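Local coordinates for protein bacilliredoxin BrxA (Bacillus subtilis, PDB 3FHK) that removes bacillithiol from S-bacillithiolated proteins as a dithiol bacilliredoxin of the thioredoxin superfamily, working through a CXC active-site motif, at residues A[27-31]-A[81-85]. The protein carries 2 engineered substitutions. Numbering follows the deposited sequence.
Sequences GFEEL and TVTVF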
ATOM      1  N   GLY A  27      28.618  16.050   9.693  1.00 36.60           N
ATOM      2  CA  GLY A  27      29.923  15.983   9.067  1.00 36.97           C
ATOM      3  C   GLY A  27      30.332  14.600   8.564  1.00 38.29           C
ATOM      4  O   GLY A  27      31.410  14.465   8.011  1.00 42.62           O
ATOM      5  N   PHE A  28      29.493  13.576   8.749  1.00 40.50           N
ATOM      6  CA  PHE A  28      29.766  12.266   8.132  1.00 48.18           C
ATOM      7  C   PHE A  28      29.448  12.310   6.646  1.00 52.66           C
ATOM      8  O   PHE A  28      28.317  12.607   6.244  1.00 54.39           O
ATOM      9  CB  PHE A  28      28.992  11.112   8.795  1.00 36.18           C
ATOM     10  CG  PHE A  28      29.438  10.814  10.191  1.00 37.90           C
ATOM     11  CD1 PHE A  28      29.269  11.756  11.204  1.00 36.77           C
ATOM     12  CD2 PHE A  28      30.031   9.599  10.500  1.00 39.60           C
ATOM     13  CE1 PHE A  28      29.687  11.496  12.504  1.00 36.69           C
ATOM     14  CE2 PHE A  28      30.446   9.321  11.799  1.00 42.53           C
ATOM     15  CZ  PHE A  28      30.277  10.273  12.803  1.00 43.25           C
ATOM     16  N   GLU A  29      30.463  12.032   5.836  1.00 46.20           N
ATOM     17  CA  GLU A  29      30.300  11.985   4.393  1.00 50.03           C
ATOM     18  C   GLU A  29      29.626  10.699   3.938  1.00 42.85           C
ATOM     19  O   GLU A  29      30.044   9.591   4.294  1.00 44.50           O
ATOM     20  CB  GLU A  29      31.644  12.131   3.688  1.00 52.08           C
ATOM     21  CG  GLU A  29      31.541  11.969   2.185  1.00 63.35           C
ATOM     22  CD  GLU A  29      32.800  12.400   1.472  1.00 75.68           C
ATOM     23  OE1 GLU A  29      33.476  13.319   1.981  1.00 84.26           O
ATOM     24  OE2 GLU A  29      33.111  11.825   0.408  1.00 77.20           O
ATOM     25  N   GLU A  30      28.580  10.865   3.141  1.00 38.23           N
ATOM     26  CA  GLU A  30      27.871   9.747   2.540  1.00 44.50           C
ATOM     27  C   GLU A  30      28.672   9.140   1.396  1.00 35.46           C
ATOM     28  O   GLU A  30      29.133   9.853   0.513  1.00 37.83           O
ATOM     29  CB  GLU A  30      26.521  10.207   1.990  1.00 43.52           C
ATOM     30  CG  GLU A  30      25.384  10.022   2.935  1.00 54.08           C
ATOM     31  CD  GLU A  30      24.044  10.104   2.241  1.00 64.15           C
ATOM     32  OE1 GLU A  30      23.756  11.137   1.598  1.00 66.40           O
ATOM     33  OE2 GLU A  30      23.275   9.127   2.347  1.00 61.59           O
ATOM     34  N   LEU A  31      28.843   7.824   1.420  1.00 32.04           N
ATOM     35  CA  LEU A  31      29.325   7.122   0.237  1.00 33.42           C
ATOM     36  C   LEU A  31      28.190   6.242  -0.237  1.00 34.16           C
ATOM     37  O   LEU A  31      27.863   5.249   0.393  1.00 39.97           O
ATOM     38  CB  LEU A  31      30.581   6.318   0.547  1.00 29.16           C
ATOM     39  CG  LEU A  31      31.659   7.173   1.228  1.00 35.28           C
ATOM     40  CD1 LEU A  31      32.633   6.299   1.995  1.00 32.70           C
ATOM     41  CD2 LEU A  31      32.392   8.060   0.226  1.00 34.72           C
ATOM     42  N   THR A  81      35.220  10.994   8.840  1.00 35.05           N
ATOM     43  CA  THR A  81      33.980  10.340   9.229  1.00 31.53           C
ATOM     44  C   THR A  81      33.151  10.121   7.979  1.00 34.35           C
ATOM     45  O   THR A  81      32.942  11.037   7.180  1.00 30.65           O
ATOM     46  CB  THR A  81      33.152  11.227  10.165  1.00 37.27           C
ATOM     47  OG1 THR A  81      33.024  12.518   9.574  1.00 39.28           O
ATOM     48  CG2 THR A  81      33.818  11.361  11.528  1.00 40.39           C
ATOM     49  N   VAL A  82      32.685   8.899   7.791  1.00 31.19           N
ATOM     50  CA  VAL A  82      31.938   8.586   6.584  1.00 34.67           C
ATOM     51  C   VAL A  82      30.926   7.506   6.902  1.00 37.99           C
ATOM     52  O   VAL A  82      31.004   6.829   7.929  1.00 35.73           O
ATOM     53  CB  VAL A  82      32.859   8.115   5.436  1.00 26.80           C
ATOM     54  CG1 VAL A  82      34.017   9.081   5.249  1.00 27.06           C
ATOM     55  CG2 VAL A  82      33.365   6.718   5.700  1.00 28.81           C
ATOM     56  N   THR A  83      29.952   7.355   6.031  1.00 33.60           N
ATOM     57  CA  THR A  83      28.931   6.375   6.295  1.00 36.37           C
ATOM     58  C   THR A  83      28.441   5.744   5.013  1.00 36.91           C
ATOM     59  O   THR A  83      28.470   6.356   3.942  1.00 29.26           O
ATOM     60  CB  THR A  83      27.745   6.985   7.094  1.00 32.62           C
ATOM     61  OG1 THR A  83      26.708   6.011   7.215  1.00 32.62           O
ATOM     62  CG2 THR A  83      27.203   8.239   6.408  1.00 28.68           C
ATOM     63  N   VAL A  84      28.029   4.493   5.142  1.00 33.43           N
ATOM     64  CA  VAL A  84      27.320   3.800   4.094  1.00 36.38           C
ATOM     65  C   VAL A  84      26.027   3.330   4.726  1.00 34.36           C
ATOM     66  O   VAL A  84      25.997   3.003   5.914  1.00 35.31           O
ATOM     67  CB  VAL A  84      28.121   2.600   3.569  1.00 34.92           C
ATOM     68  CG1 VAL A  84      29.265   3.071   2.665  1.00 32.80           C
ATOM     69  CG2 VAL A  84      28.654   1.782   4.738  1.00 26.97           C
ATOM     70  N   PHE A  85      24.959   3.308   3.937  1.00 30.63           N
ATOM     71  CA  PHE A  85      23.639   2.990   4.447  1.00 30.93           C
ATOM     72  C   PHE A  85      23.206   1.595   4.032  1.00 33.28           C
ATOM     73  O   PHE A  85      22.723   1.390   2.921  1.00 40.46           O
ATOM     74  CB  PHE A  85      22.611   4.011   3.960  1.00 29.13           C
ATOM     75  CG  PHE A  85      21.447   4.174   4.891  1.00 34.11           C
ATOM     76  CD1 PHE A  85      20.673   3.087   5.238  1.00 29.13           C
ATOM     77  CD2 PHE A  85      21.136   5.408   5.436  1.00 37.05           C
ATOM     78  CE1 PHE A  85      19.602   3.221   6.100  1.00 31.02           C
ATOM     79  CE2 PHE A  85      20.070   5.542   6.303  1.00 39.45           C
ATOM     80  CZ  PHE A  85      19.303   4.442   6.636  1.00 32.88           C
TER
HETATM   81  O   HOH W   1      25.684   5.100   1.848  1.00 41.31           O
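One face of the Phe-28 ring is taken by Thr-81, whose CB stands 3.6 Å from the ring centroid and 14° off the ring normal, a CH-pi contact; Val-82 O lies in plane at the ring edge. CG lies beside the backbone N, anti to the carbonyl carbon (chi1 -68°), which carries the ring across the Thr-81 side chain at about a right angle, continuing onto Leu-49 and Val-51 of strand 47-53 and Thr-68 of helix 57-73. An alanine at Phe-28 would strip the cover from Thr-81 CB and probably leave a gap between the sheet and helix 57-73. On the same residue, Thr-81 OG1 gives a weak hydrogen bond to Gly-27 O, of the C-prime residue of the Schellman motif that ends helix 2-24.

The backbones pair as parallel strands, Glu-29 opposite Val-82 and Glu-30 opposite Thr-83. Glu-29 N donates to Thr-81 O (3.0 Å), Thr-83 N to Glu-29 O (2.8 Å), and Leu-31 N to Thr-83 O (2.9 Å, nearly straight at 173°). Beyond the ladder, one water spans Leu-31 O and Phe-85 N. Val-82 CG2 meets Leu-31 CD1 at 3.8 Å, and both side chains reach Phe-40 of helix 34-43. Thr-83 OG1 instead bonds Val-51 O, and Glu-30 OE2 forms a salt bridge with Arg-20.

Strand 29-30 is thus an outermost strand, within this chain, of the thioredoxin-like sheet, away from the CXC motif: main-chain bonds set its register, while the apolar side chains of Phe-28 and Leu-31 at its two ends pack against helices 57-73 and 34-43.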